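Local coordinates for protein MdcE (Pseudomonas aeruginosa, PDB 5VIP) that is the gamma subunit of a biotin-independent malonate decarboxylase and probably takes part in transferring or releasing the carboxyl group of malonyl-S-acyl carrier protein, at residues P70-R75 with G119-A124; Q76-L81 with D112-A117. One frame throughout, in Å; residues are numbered along the deposited sequence.

From the N terminus, the chain leaves strand 56-63, runs through P70-R75 and Q76-L81 in one connecting loop, and enters helix 81-97. It then returns along strand 106-113, leaves it through D112-A117 and turns into helix 120-124. Interaction 2 closes the inner loop, which contains helix 81-97 and most of strand 106-113, by joining Q76-L81 to D112-A117. Interaction 1 closes the outer one, joining P70-R75 to G119-A124, so the two are nested, centres about 10 Å apart. They also touch: F71 packs on L81, and A117 lies against E122. Together they fasten the connection between strand 56-63 and helix 81-97 to the end of the neighbouring parallel strand 106-113 and to helix 120-124.

Interaction 1: residues P70-R75 with G119-A124; sequences PFPRAR and GRREEA
R121 and E122, side by side on the first turn of helix 120-124, reach across to a tight turn, F71-A74, in the loop between strand 56-63 and helix 81-97. The backbone angles of P72 and R73 are those of a type I beta turn, closed by A74 N on F71 O at 2.8 Å. In the partner segment G119 is the N-cap residue of the short helix.

The contact is van der Waals throughout, carbon atoms of the turn meeting the charged ends of R121 and E122, with no hydrogen bond or salt bridge between the segments. E122 is bent at chi2 (70°), which brings OE2 against two beta carbons of the turn, 3.6 Å from F71 CB and 3.7 Å from R73 CB. The carboxylate plane stands 72° from the ring of F71. R73 crosses E122 at about a right angle, and its CG also rests over the backbone of the N-cap, 4.0 Å from G119 CA. Beyond CG the arginine chain bends twice and leads away; its NE makes a weak hydrogen bond to Y118 O, and R73 NE and E122 OE1 are not paired as charges.

R121 forms the outer, more exposed part. Its guanidinium is turned 45° from the F71 ring, with NH2 3.7 Å from F71 CD1, and P70 O lies in the guanidinium plane at its edge, at a long 3.8 Å.

Farther round, F71 is buried against L81 and L82 of helix 81-97 and against an apolar side chain of another protein chain. R120 and E123 bond to that same chain, R120 through a salt bridge to one of its acidic side chains. Where R121 crosses the turn, its NH2 comes within 3.2 Å of CD in the ring of P72.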
ATOM      1  N   PRO A  70     -20.374  12.168  -1.313  1.00 28.74           N
ATOM      2  CA  PRO A  70     -20.221  13.126  -2.416  1.00 31.67           C
ATOM      3  C   PRO A  70     -19.727  12.448  -3.696  1.00 32.96           C
ATOM      4  O   PRO A  70     -20.028  12.924  -4.787  1.00 32.92           O
ATOM      5  CB  PRO A  70     -19.185  14.121  -1.879  1.00 29.91           C
ATOM      6  CG  PRO A  70     -19.369  14.071  -0.397  1.00 31.44           C
ATOM      7  CD  PRO A  70     -19.748  12.651  -0.066  1.00 30.43           C
ATOM      8  N   PHE A  71     -18.992  11.345  -3.554  1.00 31.08           N
ATOM      9  CA  PHE A  71     -18.527  10.571  -4.699  1.00 30.14           C
ATOM     10  C   PHE A  71     -19.393   9.336  -4.923  1.00 28.51           C
ATOM     11  O   PHE A  71     -19.392   8.410  -4.107  1.00 27.62           O
ATOM     12  CB  PHE A  71     -17.054  10.187  -4.509  1.00 23.07           C
ATOM     13  CG  PHE A  71     -16.130  11.358  -4.638  1.00 26.92           C
ATOM     14  CD1 PHE A  71     -15.695  11.769  -5.884  1.00 27.94           C
ATOM     15  CD2 PHE A  71     -15.744  12.085  -3.522  1.00 28.38           C
ATOM     16  CE1 PHE A  71     -14.857  12.861  -6.023  1.00 26.69           C
ATOM     17  CE2 PHE A  71     -14.912  13.190  -3.654  1.00 25.78           C
ATOM     18  CZ  PHE A  71     -14.468  13.573  -4.911  1.00 26.59           C
ATOM     19  N   PRO A  72     -20.132   9.319  -6.041  1.00 29.80           N
ATOM     20  CA  PRO A  72     -21.117   8.265  -6.313  1.00 30.04           C
ATOM     21  C   PRO A  72     -20.487   6.878  -6.304  1.00 28.72           C
ATOM     22  O   PRO A  72     -21.126   5.920  -5.880  1.00 28.81           O
ATOM     23  CB  PRO A  72     -21.646   8.616  -7.709  1.00 29.91           C
ATOM     24  CG  PRO A  72     -21.304  10.046  -7.908  1.00 36.32           C
ATOM     25  CD  PRO A  72     -20.046  10.292  -7.141  1.00 31.56           C
ATOM     26  N   ARG A  73     -19.231   6.781  -6.731  1.00 23.84           N
ATOM     27  CA  ARG A  73     -18.563   5.485  -6.787  1.00 27.34           C
ATOM     28  C   ARG A  73     -18.115   4.989  -5.400  1.00 28.71           C
ATOM     29  O   ARG A  73     -17.570   3.885  -5.259  1.00 27.96           O
ATOM     30  CB  ARG A  73     -17.373   5.553  -7.750  1.00 25.68           C
ATOM     31  CG  ARG A  73     -17.779   5.715  -9.225  1.00 25.12           C
ATOM     32  CD  ARG A  73     -18.746   4.613  -9.689  1.00 26.93           C
ATOM     33  NE  ARG A  73     -18.327   3.280  -9.250  1.00 32.91           N
ATOM     34  CZ  ARG A  73     -19.048   2.169  -9.389  1.00 35.45           C
ATOM     35  NH1 ARG A  73     -20.247   2.206  -9.964  1.00 34.91           N
ATOM     36  NH2 ARG A  73     -18.570   1.012  -8.941  1.00 33.47           N
ATOM     37  N   ALA A  74     -18.363   5.791  -4.371  1.00 24.37           N
ATOM     38  CA  ALA A  74     -17.967   5.404  -3.020  1.00 25.67           C
ATOM     39  C   ALA A  74     -19.155   5.390  -2.059  1.00 27.73           C
ATOM     40  O   ALA A  74     -19.049   5.874  -0.934  1.00 26.82           O
ATOM     41  CB  ALA A  74     -16.885   6.342  -2.503  1.00 21.46           C
ATOM     42  N   ARG A  75     -20.283   4.833  -2.486  1.00 26.50           N
ATOM     43  CA  ARG A  75     -21.482   4.888  -1.642  1.00 26.22           C
ATOM     44  C   ARG A  75     -21.866   3.550  -1.039  1.00 31.66           C
ATOM     45  O   ARG A  75     -22.960   3.395  -0.494  1.00 34.55           O
ATOM     46  CB  ARG A  75     -22.654   5.453  -2.444  1.00 27.95           C
ATOM     47  CG  ARG A  75     -22.545   6.948  -2.610  1.00 28.41           C
ATOM     48  CD  ARG A  75     -23.572   7.525  -3.553  1.00 32.83           C
ATOM     49  NE  ARG A  75     -23.379   8.967  -3.664  1.00 30.81           N
ATOM     50  CZ  ARG A  75     -23.964   9.740  -4.570  1.00 32.49           C
ATOM     51  NH1 ARG A  75     -24.791   9.211  -5.462  1.00 33.32           N
ATOM     52  NH2 ARG A  75     -23.712  11.041  -4.585  1.00 28.15           N
ATOM     53  N   GLY A 119     -13.627   4.270 -10.387  1.00 26.50           N
ATOM     54  CA  GLY A 119     -14.271   5.327 -11.147  1.00 25.64           C
ATOM     55  C   GLY A 119     -13.284   6.195 -11.887  1.00 28.28           C
ATOM     56  O   GLY A 119     -12.103   6.221 -11.546  1.00 22.46           O
ATOM     57  N   ARG A 120     -13.771   6.916 -12.890  1.00 29.62           N
ATOM     58  CA  ARG A 120     -12.916   7.773 -13.698  1.00 34.32           C
ATOM     59  C   ARG A 120     -12.591   9.066 -12.959  1.00 28.89           C
ATOM     60  O   ARG A 120     -11.500   9.604 -13.102  1.00 27.96           O
ATOM     61  CB  ARG A 120     -13.573   8.063 -15.054  1.00 34.18           C
ATOM     62  CG  ARG A 120     -13.603   6.835 -15.954  1.00 35.25           C
ATOM     63  CD  ARG A 120     -14.563   6.970 -17.140  1.00 38.19           C
ATOM     64  NE  ARG A 120     -14.639   5.712 -17.883  1.00 38.88           N
ATOM     65  CZ  ARG A 120     -15.403   4.676 -17.536  1.00 42.99           C
ATOM     66  NH1 ARG A 120     -16.172   4.739 -16.456  1.00 41.60           N
ATOM     67  NH2 ARG A 120     -15.397   3.568 -18.267  1.00 41.77           N
ATOM     68  N   ARG A 121     -13.516   9.559 -12.147  1.00 26.64           N
ATOM     69  CA  ARG A 121     -13.206  10.738 -11.349  1.00 29.15           C
ATOM     70  C   ARG A 121     -12.170  10.399 -10.275  1.00 27.98           C
ATOM     71  O   ARG A 121     -11.262  11.194 -10.002  1.00 26.41           O
ATOM     72  CB  ARG A 121     -14.469  11.316 -10.721  1.00 32.56           C
ATOM     73  CG  ARG A 121     -14.979  12.520 -11.491  1.00 43.96           C
ATOM     74  CD  ARG A 121     -16.466  12.707 -11.321  1.00 52.84           C
ATOM     75  NE  ARG A 121     -16.851  12.796  -9.919  1.00 49.44           N
ATOM     76  CZ  ARG A 121     -18.098  12.662  -9.489  1.00 55.44           C
ATOM     77  NH1 ARG A 121     -19.075  12.421 -10.357  1.00 49.48           N
ATOM     78  NH2 ARG A 121     -18.368  12.766  -8.193  1.00 53.04           N
ATOM     79  N   GLU A 122     -12.304   9.215  -9.682  1.00 25.43           N
ATOM     80  CA  GLU A 122     -11.336   8.748  -8.695  1.00 23.25           C
ATOM     81  C   GLU A 122      -9.933   8.680  -9.305  1.00 20.52           C
ATOM     82  O   GLU A 122      -8.984   9.194  -8.721  1.00 21.45           O
ATOM     83  CB  GLU A 122     -11.749   7.383  -8.135  1.00 21.42           C
ATOM     84  CG  GLU A 122     -12.835   7.432  -7.055  1.00 23.70           C
ATOM     85  CD  GLU A 122     -14.216   7.819  -7.597  1.00 27.28           C
ATOM     86  OE1 GLU A 122     -14.445   7.686  -8.817  1.00 26.54           O
ATOM     87  OE2 GLU A 122     -15.069   8.251  -6.790  1.00 27.76           O
ATOM     88  N   GLU A 123      -9.798   8.080 -10.486  1.00 22.27           N
ATOM     89  CA  GLU A 123      -8.485   8.019 -11.133  1.00 21.39           C
ATOM     90  C   GLU A 123      -7.957   9.405 -11.503  1.00 24.93           C
ATOM     91  O   GLU A 123      -6.790   9.705 -11.264  1.00 25.29           O
ATOM     92  CB  GLU A 123      -8.519   7.143 -12.393  1.00 21.98           C
ATOM     93  CG  GLU A 123      -8.686   5.670 -12.118  1.00 25.61           C
ATOM     94  CD  GLU A 123      -7.622   5.103 -11.178  1.00 24.86           C
ATOM     95  OE1 GLU A 123      -6.464   5.595 -11.178  1.00 23.62           O
ATOM     96  OE2 GLU A 123      -7.949   4.153 -10.444  1.00 22.89           O
ATOM     97  N   ALA A 124      -8.811  10.245 -12.090  1.00 23.66           N
ATOM     98  CA  ALA A 124      -8.386  11.575 -12.512  1.00 26.08           C
ATOM     99  C   ALA A 124      -7.882  12.402 -11.338  1.00 25.39           C
ATOM    100  O   ALA A 124      -6.931  13.180 -11.477  1.00 25.31           O
ATOM    101  CB  ALA A 124      -9.532  12.305 -13.213  1.00 24.07           C
TER

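Interaction 2: residues Q76-L81 with D112-A117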
ATOM      1  N   GLN A  76     -20.970   2.577  -1.126  1.00 28.33           N
ATOM      2  CA  GLN A  76     -21.246   1.262  -0.572  1.00 29.85           C
ATOM      3  C   GLN A  76     -20.095   0.751   0.291  1.00 29.22           C
ATOM      4  O   GLN A  76     -19.836  -0.444   0.341  1.00 30.55           O
ATOM      5  CB  GLN A  76     -21.548   0.275  -1.700  1.00 31.44           C
ATOM      6  CG  GLN A  76     -22.688   0.737  -2.597  1.00 37.25           C
ATOM      7  CD  GLN A  76     -23.346  -0.395  -3.339  1.00 42.27           C
ATOM      8  OE1 GLN A  76     -22.798  -0.923  -4.304  1.00 53.72           O
ATOM      9  NE2 GLN A  76     -24.526  -0.789  -2.882  1.00 53.14           N
ATOM     10  N   GLY A  77     -19.399   1.661   0.964  1.00 25.32           N
ATOM     11  CA  GLY A  77     -18.381   1.261   1.917  1.00 26.06           C
ATOM     12  C   GLY A  77     -16.961   1.218   1.365  1.00 24.01           C
ATOM     13  O   GLY A  77     -16.026   0.882   2.098  1.00 20.78           O
ATOM     14  N   GLU A  78     -16.809   1.563   0.087  1.00 26.23           N
ATOM     15  CA  GLU A  78     -15.497   1.606  -0.582  1.00 22.29           C
ATOM     16  C   GLU A  78     -14.535   2.597   0.058  1.00 19.74           C
ATOM     17  O   GLU A  78     -14.949   3.614   0.604  1.00 20.84           O
ATOM     18  CB  GLU A  78     -15.652   1.982  -2.062  1.00 21.77           C
ATOM     19  CG  GLU A  78     -16.494   1.005  -2.876  1.00 24.75           C
ATOM     20  CD  GLU A  78     -17.967   1.412  -2.941  1.00 26.16           C
ATOM     21  OE1 GLU A  78     -18.422   2.220  -2.100  1.00 25.01           O
ATOM     22  OE2 GLU A  78     -18.662   0.937  -3.856  1.00 31.50           O
ATOM     23  N   VAL A  79     -13.239   2.317  -0.036  1.00 19.14           N
ATOM     24  CA  VAL A  79     -12.258   3.335   0.322  1.00 19.44           C
ATOM     25  C   VAL A  79     -11.983   4.173  -0.922  1.00 18.15           C
ATOM     26  O   VAL A  79     -11.278   3.742  -1.829  1.00 18.38           O
ATOM     27  CB  VAL A  79     -10.967   2.720   0.876  1.00 18.56           C
ATOM     28  CG1 VAL A  79      -9.910   3.797   1.085  1.00 17.66           C
ATOM     29  CG2 VAL A  79     -11.262   2.013   2.193  1.00 19.18           C
ATOM     30  N   GLY A  80     -12.587   5.354  -0.971  1.00 19.59           N
ATOM     31  CA  GLY A  80     -12.407   6.272  -2.081  1.00 22.12           C
ATOM     32  C   GLY A  80     -11.563   7.467  -1.670  1.00 22.52           C
ATOM     33  O   GLY A  80     -10.770   7.381  -0.734  1.00 18.14           O
ATOM     34  N   LEU A  81     -11.737   8.583  -2.368  1.00 22.81           N
ATOM     35  CA  LEU A  81     -10.896   9.764  -2.175  1.00 19.00           C
ATOM     36  C   LEU A  81     -11.013  10.357  -0.776  1.00 23.40           C
ATOM     37  O   LEU A  81     -10.005  10.698  -0.144  1.00 19.72           O
ATOM     38  CB  LEU A  81     -11.252  10.827  -3.217  1.00 22.80           C
ATOM     39  CG  LEU A  81     -10.876  10.441  -4.646  1.00 23.33           C
ATOM     40  CD1 LEU A  81     -11.743  11.182  -5.639  1.00 23.83           C
ATOM     41  CD2 LEU A  81      -9.395  10.753  -4.893  1.00 21.55           C
ATOM     42  N   ASP A 112     -13.549  -3.547   7.626  1.00 17.41           N
ATOM     43  CA  ASP A 112     -14.583  -4.196   6.836  1.00 22.20           C
ATOM     44  C   ASP A 112     -14.814  -3.340   5.605  1.00 22.05           C
ATOM     45  O   ASP A 112     -15.712  -2.489   5.580  1.00 25.27           O
ATOM     46  CB  ASP A 112     -15.880  -4.387   7.643  1.00 19.68           C
ATOM     47  CG  ASP A 112     -17.016  -4.951   6.795  1.00 23.92           C
ATOM     48  OD1 ASP A 112     -16.749  -5.729   5.841  1.00 21.97           O
ATOM     49  OD2 ASP A 112     -18.186  -4.601   7.080  1.00 29.33           O
ATOM     50  N   VAL A 113     -13.975  -3.554   4.592  1.00 19.52           N
ATOM     51  CA  VAL A 113     -13.984  -2.730   3.390  1.00 18.71           C
ATOM     52  C   VAL A 113     -14.006  -3.620   2.157  1.00 22.88           C
ATOM     53  O   VAL A 113     -13.169  -4.519   2.007  1.00 22.44           O
ATOM     54  CB  VAL A 113     -12.757  -1.791   3.344  1.00 18.84           C
ATOM     55  CG1 VAL A 113     -12.927  -0.663   4.342  1.00 19.66           C
ATOM     56  CG2 VAL A 113     -11.481  -2.578   3.636  1.00 17.82           C
ATOM     57  N   PRO A 114     -14.983  -3.390   1.274  1.00 22.36           N
ATOM     58  CA  PRO A 114     -15.249  -4.249   0.116  1.00 21.27           C
ATOM     59  C   PRO A 114     -14.213  -4.130  -1.002  1.00 25.48           C
ATOM     60  O   PRO A 114     -13.919  -5.127  -1.659  1.00 24.58           O
ATOM     61  CB  PRO A 114     -16.616  -3.763  -0.364  1.00 22.18           C
ATOM     62  CG  PRO A 114     -16.690  -2.346   0.092  1.00 24.20           C
ATOM     63  CD  PRO A 114     -15.955  -2.290   1.390  1.00 22.68           C
ATOM     64  N   SER A 115     -13.679  -2.931  -1.193  1.00 22.89           N
ATOM     65  CA  SER A 115     -12.702  -2.640  -2.239  1.00 22.92           C
ATOM     66  C   SER A 115     -12.372  -1.165  -2.170  1.00 22.14           C
ATOM     67  O   SER A 115     -13.016  -0.418  -1.434  1.00 17.94           O
ATOM     68  CB  SER A 115     -13.254  -2.966  -3.622  1.00 22.54           C
ATOM     69  OG  SER A 115     -14.361  -2.123  -3.906  1.00 26.81           O
ATOM     70  N   GLN A 116     -11.382  -0.742  -2.951  1.00 23.10           N
ATOM     71  CA  GLN A 116     -11.221   0.672  -3.245  1.00 20.35           C
ATOM     72  C   GLN A 116     -12.381   1.112  -4.133  1.00 24.13           C
ATOM     73  O   GLN A 116     -13.051   0.276  -4.743  1.00 23.37           O
ATOM     74  CB  GLN A 116      -9.895   0.937  -3.952  1.00 19.65           C
ATOM     75  CG  GLN A 116      -9.791   0.251  -5.309  1.00 23.50           C
ATOM     76  CD  GLN A 116      -8.960  -1.016  -5.256  1.00 31.58           C
ATOM     77  OE1 GLN A 116      -9.093  -1.826  -4.330  1.00 36.85           O
ATOM     78  NE2 GLN A 116      -8.104  -1.201  -6.254  1.00 32.28           N
ATOM     79  N   ALA A 117     -12.617   2.415  -4.208  1.00 19.36           N
ATOM     80  CA  ALA A 117     -13.579   2.943  -5.168  1.00 23.93           C
ATOM     81  C   ALA A 117     -13.064   2.745  -6.602  1.00 28.06           C
ATOM     82  O   ALA A 117     -11.856   2.836  -6.857  1.00 24.13           O
ATOM     83  CB  ALA A 117     -13.861   4.425  -4.889  1.00 19.87           C
TER
HETATM   84  O   HOH W   1     -16.979  -0.099   4.471  1.00 23.76           O
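V79 lies alongside Q116 in a single parallel beta bridge, the tightest part of this mostly buried contact. V79 N donates to S115 O at 3.1 Å, in the carbonyl plane, and A117 N donates to V79 O at 3.0 Å from above that carbonyl, 61° out of its plane. Both the N-H and the C=O of V79 are thus used. S115 O takes a further C-H contact from E78 CA at 3.3 Å. Next to the bridge the backbones stay close enough for A117 CB to sit 3.7 Å from G80 CA. The V79 side chain turns CG2 beside its own backbone N, anti to the carbonyl carbon, where it meets V113 CG1 at 3.8 Å; the two valines cross obliquely.

Toward Q76 and G77 the segments part and the contact becomes looser. P114 covers this end with CG and CD, CD lying 3.3 Å from G77 O. Beyond it a water lies within hydrogen-bonding distance of the carbonyls of G77 and D112, 2.7 Å from G77 O, though it has more acceptors in reach than protons to give. Q76 is exposed. E78 bends back on its own segment: OE1 accepts Q76 N at 2.8 Å, on the syn side of the carboxylate, while its CB and CG lie along the S115-A117 backbone.

The Q116 amide is held elsewhere: OE1 accepts from S158 OG and G159 N, and NE2 bonds to a polar side chain of another protein chain. G80 is the N-cap of helix 81-97, its N bound by the carboxylate of E83. V79 and V113 both touch V63 of strand 56-63 and A160 of helix 158-163, V79 also touching L131, while A117 and L81 lean on I127 of helix 127-143.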